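Local coordinates for protein MarR family transcriptional regulator (Staphylococcus epidermidis, PDB 5HLI) that senses oxidation through cysteine chemistry and regulates transcription as a MarR-type DNA-binding dimer, here in its disulfide-bonded form, at the interface of chains A and B. Residues are numbered along the deposited sequence; one frame, centred on the assembly and turned at random. Chains: chain A/B, MarR family transcriptional regulator.

Contact 1: the interface of chains A and B. Residues chain A 44, 113, 116-117, 119; chain B 9, 12-13.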
loop_
_atom_site.group_PDB
_atom_site.type_symbol
_atom_site.label_atom_id
_atom_site.label_comp_id
_atom_site.label_asym_id
_atom_site.label_seq_id
_atom_site.Cartn_x
_atom_site.Cartn_y
_atom_site.Cartn_z
ATOM N N TYR A 44 7.064 -14.161 4.566
ATOM C CA TYR A 44 5.767 -14.203 5.235
ATOM C C TYR A 44 4.732 -14.935 4.389
ATOM O O TYR A 44 3.909 -15.692 4.919
ATOM C CB TYR A 44 5.320 -12.773 5.537
ATOM C CG TYR A 44 4.049 -12.615 6.339
ATOM C CD1 TYR A 44 3.804 -13.387 7.469
ATOM C CD2 TYR A 44 3.113 -11.652 5.989
ATOM C CE1 TYR A 44 2.643 -13.220 8.208
ATOM C CE2 TYR A 44 1.958 -11.476 6.719
ATOM C CZ TYR A 44 1.725 -12.261 7.827
ATOM O OH TYR A 44 0.569 -12.079 8.549
ATOM N N PHE A 113 0.677 -13.989 14.450
ATOM C CA PHE A 113 -0.753 -13.699 14.432
ATOM C C PHE A 113 -1.114 -12.619 15.445
ATOM O O PHE A 113 -1.803 -11.648 15.118
ATOM C CB PHE A 113 -1.520 -14.993 14.707
ATOM C CG PHE A 113 -2.999 -14.891 14.499
ATOM C CD1 PHE A 113 -3.531 -14.878 13.221
ATOM C CD2 PHE A 113 -3.861 -14.850 15.581
ATOM C CE1 PHE A 113 -4.896 -14.798 13.027
ATOM C CE2 PHE A 113 -5.225 -14.774 15.394
ATOM C CZ PHE A 113 -5.743 -14.748 14.115
ATOM N N ILE A 116 0.496 -9.039 14.627
ATOM C CA ILE A 116 -0.198 -8.302 13.577
ATOM C C ILE A 116 -1.531 -7.773 14.084
ATOM O O ILE A 116 -1.970 -6.690 13.680
ATOM C CB ILE A 116 -0.379 -9.192 12.330
ATOM C CG1 ILE A 116 0.979 -9.675 11.815
ATOM C CG2 ILE A 116 -1.116 -8.439 11.225
ATOM C CD1 ILE A 116 1.965 -8.560 11.550
ATOM N N SER A 117 -2.176 -8.500 15.001
ATOM C CA SER A 117 -3.529 -8.166 15.435
ATOM C C SER A 117 -3.629 -6.790 16.082
ATOM O O SER A 117 -4.738 -6.256 16.203
ATOM C CB SER A 117 -4.044 -9.226 16.408
ATOM O OG SER A 117 -3.343 -9.174 17.639
ATOM N N CYS A 119 -2.801 -4.157 14.719
ATOM C CA CYS A 119 -2.919 -3.166 13.653
ATOM C C CYS A 119 -4.196 -2.346 13.782
ATOM O O CYS A 119 -4.249 -1.206 13.308
ATOM C CB CYS A 119 -2.857 -3.862 12.293
ATOM S SG CYS A 119 -4.107 -5.145 12.057
ATOM N N MET B 9 -8.629 -10.972 16.950
ATOM C CA MET B 9 -7.332 -11.031 16.283
ATOM C C MET B 9 -7.474 -11.529 14.851
ATOM O O MET B 9 -6.763 -11.066 13.950
ATOM C CB MET B 9 -6.371 -11.924 17.068
ATOM C CG MET B 9 -6.038 -11.418 18.462
ATOM S SD MET B 9 -4.637 -12.289 19.191
ATOM C CE MET B 9 -5.250 -13.970 19.236
ATOM N N ALA B 12 -8.776 -8.668 12.846
ATOM C CA ALA B 12 -7.720 -7.680 12.660
ATOM C C ALA B 12 -6.780 -8.098 11.535
ATOM O O ALA B 12 -6.504 -7.316 10.618
ATOM C CB ALA B 12 -6.952 -7.477 13.966
ATOM N N ASN B 13 -6.283 -9.338 11.591
ATOM C CA ASN B 13 -5.427 -9.851 10.524
ATOM C C ASN B 13 -6.116 -9.767 9.169
ATOM O O ASN B 13 -5.495 -9.385 8.171
ATOM C CB ASN B 13 -5.029 -11.296 10.819
ATOM C CG ASN B 13 -3.788 -11.395 11.674
ATOM O OD1 ASN B 13 -2.682 -11.573 11.161
ATOM N ND2 ASN B 13 -3.961 -11.284 12.987
HETATM O O HOH W 1 -0.328 -13.419 10.612
HETATM O O HOH W 2 -1.956 -10.805 8.496
#

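Contact 2: the interface of chains A and B. Residues chain A 17, 20-21, 24; chain B 26, 30, 41, 45.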
loop_
_atom_site.group_PDB
_atom_site.type_symbol
_atom_site.label_atom_id
_atom_site.label_comp_id
_atom_site.label_asym_id
_atom_site.label_seq_id
_atom_site.Cartn_x
_atom_site.Cartn_y
_atom_site.Cartn_z
ATOM N N PHE A 17 -7.515 8.398 -2.776
ATOM C CA PHE A 17 -6.345 9.038 -2.182
ATOM C C PHE A 17 -6.211 8.680 -0.707
ATOM O O PHE A 17 -5.125 8.318 -0.239
ATOM C CB PHE A 17 -6.441 10.555 -2.375
ATOM C CG PHE A 17 -5.649 11.355 -1.379
ATOM C CD1 PHE A 17 -4.303 11.603 -1.580
ATOM C CD2 PHE A 17 -6.261 11.882 -0.253
ATOM C CE1 PHE A 17 -3.578 12.346 -0.668
ATOM C CE2 PHE A 17 -5.542 12.625 0.662
ATOM C CZ PHE A 17 -4.199 12.859 0.455
ATOM N N TYR A 20 -5.594 4.841 -0.176
ATOM C CA TYR A 20 -4.194 4.526 -0.434
ATOM C C TYR A 20 -3.317 4.965 0.730
ATOM O O TYR A 20 -2.454 4.211 1.193
ATOM C CB TYR A 20 -3.740 5.193 -1.733
ATOM C CG TYR A 20 -2.337 4.828 -2.174
ATOM C CD1 TYR A 20 -1.742 3.641 -1.768
ATOM C CD2 TYR A 20 -1.609 5.676 -2.998
ATOM C CE1 TYR A 20 -0.466 3.306 -2.175
ATOM C CE2 TYR A 20 -0.329 5.350 -3.409
ATOM C CZ TYR A 20 0.237 4.165 -2.992
ATOM O OH TYR A 20 1.510 3.833 -3.396
ATOM N N ASN A 21 -3.533 6.189 1.220
ATOM C CA ASN A 21 -2.681 6.724 2.276
ATOM C C ASN A 21 -2.784 5.897 3.552
ATOM O O ASN A 21 -1.784 5.702 4.253
ATOM C CB ASN A 21 -3.035 8.186 2.546
ATOM C CG ASN A 21 -2.353 9.137 1.578
ATOM O OD1 ASN A 21 -1.665 8.710 0.650
ATOM N ND2 ASN A 21 -2.537 10.433 1.793
ATOM N N ARG A 24 -0.968 2.506 3.049
ATOM C CA ARG A 24 0.476 2.619 3.231
ATOM C C ARG A 24 0.862 2.601 4.705
ATOM O O ARG A 24 1.961 2.154 5.049
ATOM C CB ARG A 24 1.000 3.890 2.560
ATOM C CG ARG A 24 0.790 3.918 1.054
ATOM C CD ARG A 24 1.678 4.948 0.372
ATOM N NE ARG A 24 1.344 6.317 0.755
ATOM C CZ ARG A 24 1.923 7.395 0.237
ATOM N NH1 ARG A 24 2.866 7.264 -0.688
ATOM N NH2 ARG A 24 1.560 8.605 0.642
ATOM N N PHE B 26 -2.452 -0.342 -5.332
ATOM C CA PHE B 26 -2.546 1.092 -5.570
ATOM C C PHE B 26 -1.285 1.619 -6.250
ATOM O O PHE B 26 -1.362 2.392 -7.205
ATOM C CB PHE B 26 -2.786 1.840 -4.256
ATOM C CG PHE B 26 -4.219 2.232 -4.036
ATOM C CD1 PHE B 26 -4.975 2.755 -5.070
ATOM C CD2 PHE B 26 -4.810 2.075 -2.793
ATOM C CE1 PHE B 26 -6.294 3.117 -4.871
ATOM C CE2 PHE B 26 -6.129 2.434 -2.586
ATOM C CZ PHE B 26 -6.872 2.957 -3.627
ATOM N N TYR B 30 -1.483 3.479 -9.833
ATOM C CA TYR B 30 -1.089 4.863 -10.079
ATOM C C TYR B 30 0.099 4.946 -11.029
ATOM O O TYR B 30 0.175 5.863 -11.851
ATOM C CB TYR B 30 -0.771 5.571 -8.763
ATOM C CG TYR B 30 -1.998 5.972 -7.973
ATOM C CD1 TYR B 30 -2.918 6.872 -8.496
ATOM C CD2 TYR B 30 -2.231 5.459 -6.704
ATOM C CE1 TYR B 30 -4.043 7.242 -7.779
ATOM C CE2 TYR B 30 -3.350 5.825 -5.978
ATOM C CZ TYR B 30 -4.253 6.717 -6.520
ATOM O OH TYR B 30 -5.366 7.082 -5.800
ATOM N N TYR B 41 3.383 9.644 -8.307
ATOM C CA TYR B 41 2.237 9.800 -7.418
ATOM C C TYR B 41 2.378 11.045 -6.549
ATOM O O TYR B 41 1.407 11.781 -6.345
ATOM C CB TYR B 41 2.071 8.555 -6.551
ATOM C CG TYR B 41 0.935 8.662 -5.562
ATOM C CD1 TYR B 41 -0.386 8.553 -5.979
ATOM C CD2 TYR B 41 1.182 8.878 -4.215
ATOM C CE1 TYR B 41 -1.429 8.654 -5.077
ATOM C CE2 TYR B 41 0.147 8.976 -3.306
ATOM C CZ TYR B 41 -1.156 8.865 -3.743
ATOM O OH TYR B 41 -2.187 8.964 -2.839
ATOM N N LEU B 45 0.074 14.358 -6.244
ATOM C CA LEU B 45 -0.464 14.937 -5.017
ATOM C C LEU B 45 -0.246 16.444 -4.976
ATOM O O LEU B 45 -1.098 17.186 -4.474
ATOM C CB LEU B 45 0.167 14.270 -3.796
ATOM C CG LEU B 45 -0.192 12.803 -3.560
ATOM C CD1 LEU B 45 0.324 12.333 -2.206
ATOM C CD2 LEU B 45 -1.693 12.601 -3.670
#

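Contact 1: the interface of chains A and B
B:Asn13 fastens the N-terminal part of the long helix 2-34 of chain B to the last turns of helix 103-117 of chain A, showing how one carboxamide can serve a subunit boundary in several ways. Among the direct hydrogen bonds, its amide nitrogen ND2 gives one N-H across the interface to the main-chain oxygen O of A:Phe113 at 3.1 Å, nearly straight (169° at the hydrogen). ND2 also donates within its own chain to O of B:Met9, 3.0 Å away and one helical turn back. Both acceptors lie in the amide plane, so this pair of bonds fixes the rotation of the carboxamide.

Water serves the other end of the group. The oxygen OD1 of B:Asn13 reaches the phenol OH of A:Tyr44 through two bridging waters. Water 1 lies 2.6 Å from OH of A:Tyr44, at the edge of its ring and in plane.

Flat and apolar contacts complete the patch. The ring of A:Phe113, with CG opposite the backbone N (chi1 -171°), lies under the carboxamide of B:Asn13 that bonds the carbonyl of the same residue, the planes only 6° apart. ND2 of B:Asn13 sits over the rim, 3.6 Å from CD1 of A:Phe113. Toward the CE2 rim, on the same face as the amide, the ring meets CB of B:Met9, 3.5 Å from CE2 of A:Phe113, with CE of B:Met9 beside the same edge. CG of B:Met9 packs 3.6 Å from CB of A:Ser117.

Just past the helix end, SG of A:Cys119 turns toward O of B:Ala12 at 3.5 Å. The patch thus joins the subunits and probably holds this cysteine segment, whose sulfur probably takes part in the disulfide of this form, against the partner helix, where redox changes could be felt.

Contact 2: the interface of chains A and B
A:Tyr20, on helix 2-36, drives its ring into an aromatic cluster of chain B, at the helical dimerisation region typical of MarR-family regulators. Its CG stands anti to the backbone N (chi1 -174°), which carries the ring across to the partner between B:Phe26 and B:Tyr41. One face receives the methylene CB of B:Phe26, tightly packed toward the rim at 3.2 Å from CD1 of A:Tyr20. The exchange is mutual, for CB of A:Tyr20 lies over the face of the B:Phe26 ring, 3.5 Å from its CD2.

The CD2-CE2 edge of A:Tyr20 points at B:Tyr41 in an edge-to-face pair with planes 71° apart. CE2 stands over the middle of the B:Tyr41 ring, and CD2 is 3.3 Å from its CZ. Behind B:Tyr41, on the opposite face, CG of B:Leu45 backs the ring, while CE1 of B:Tyr41 sits over the centre of the B:Tyr30 ring. B:Tyr30 thereby supports B:Tyr41 and itself touches the centre, its CE2 3.5 Å from CD2 of A:Tyr20.

Farther out, A:Phe17 crosses B:Leu45 obliquely, and its CD1 meets the methyl CD2 at 3.5 Å.

Toward the polar rim, the carboxamide of A:Asn21 stands almost perpendicular to the B:Tyr41 ring, with OD1 of A:Asn21 3.5 Å from OH of B:Tyr41. The guanidinium plane of A:Arg24 stands 81° from the B:Tyr41 ring, and its NH1 comes to the rim, 4.1 Å from CE2 of B:Tyr41.

Contact 1 and contact 2 lie about 23 Å apart, measured between the centres of their C-alpha atoms, on one two-fold interface. The long N-terminal helix of chain B runs through both: its start serves contact 1 and its later turns serve contact 2. Helix 41-52 also recurs, from chain A in the first and chain B in the second. Because each contact has a twin with the chains exchanged, every subunit supplies both sides of each. A local change beside the cysteine segment at contact 1 might therefore be transmitted along these shared helices to the aromatic core, although one structure does not show such movement.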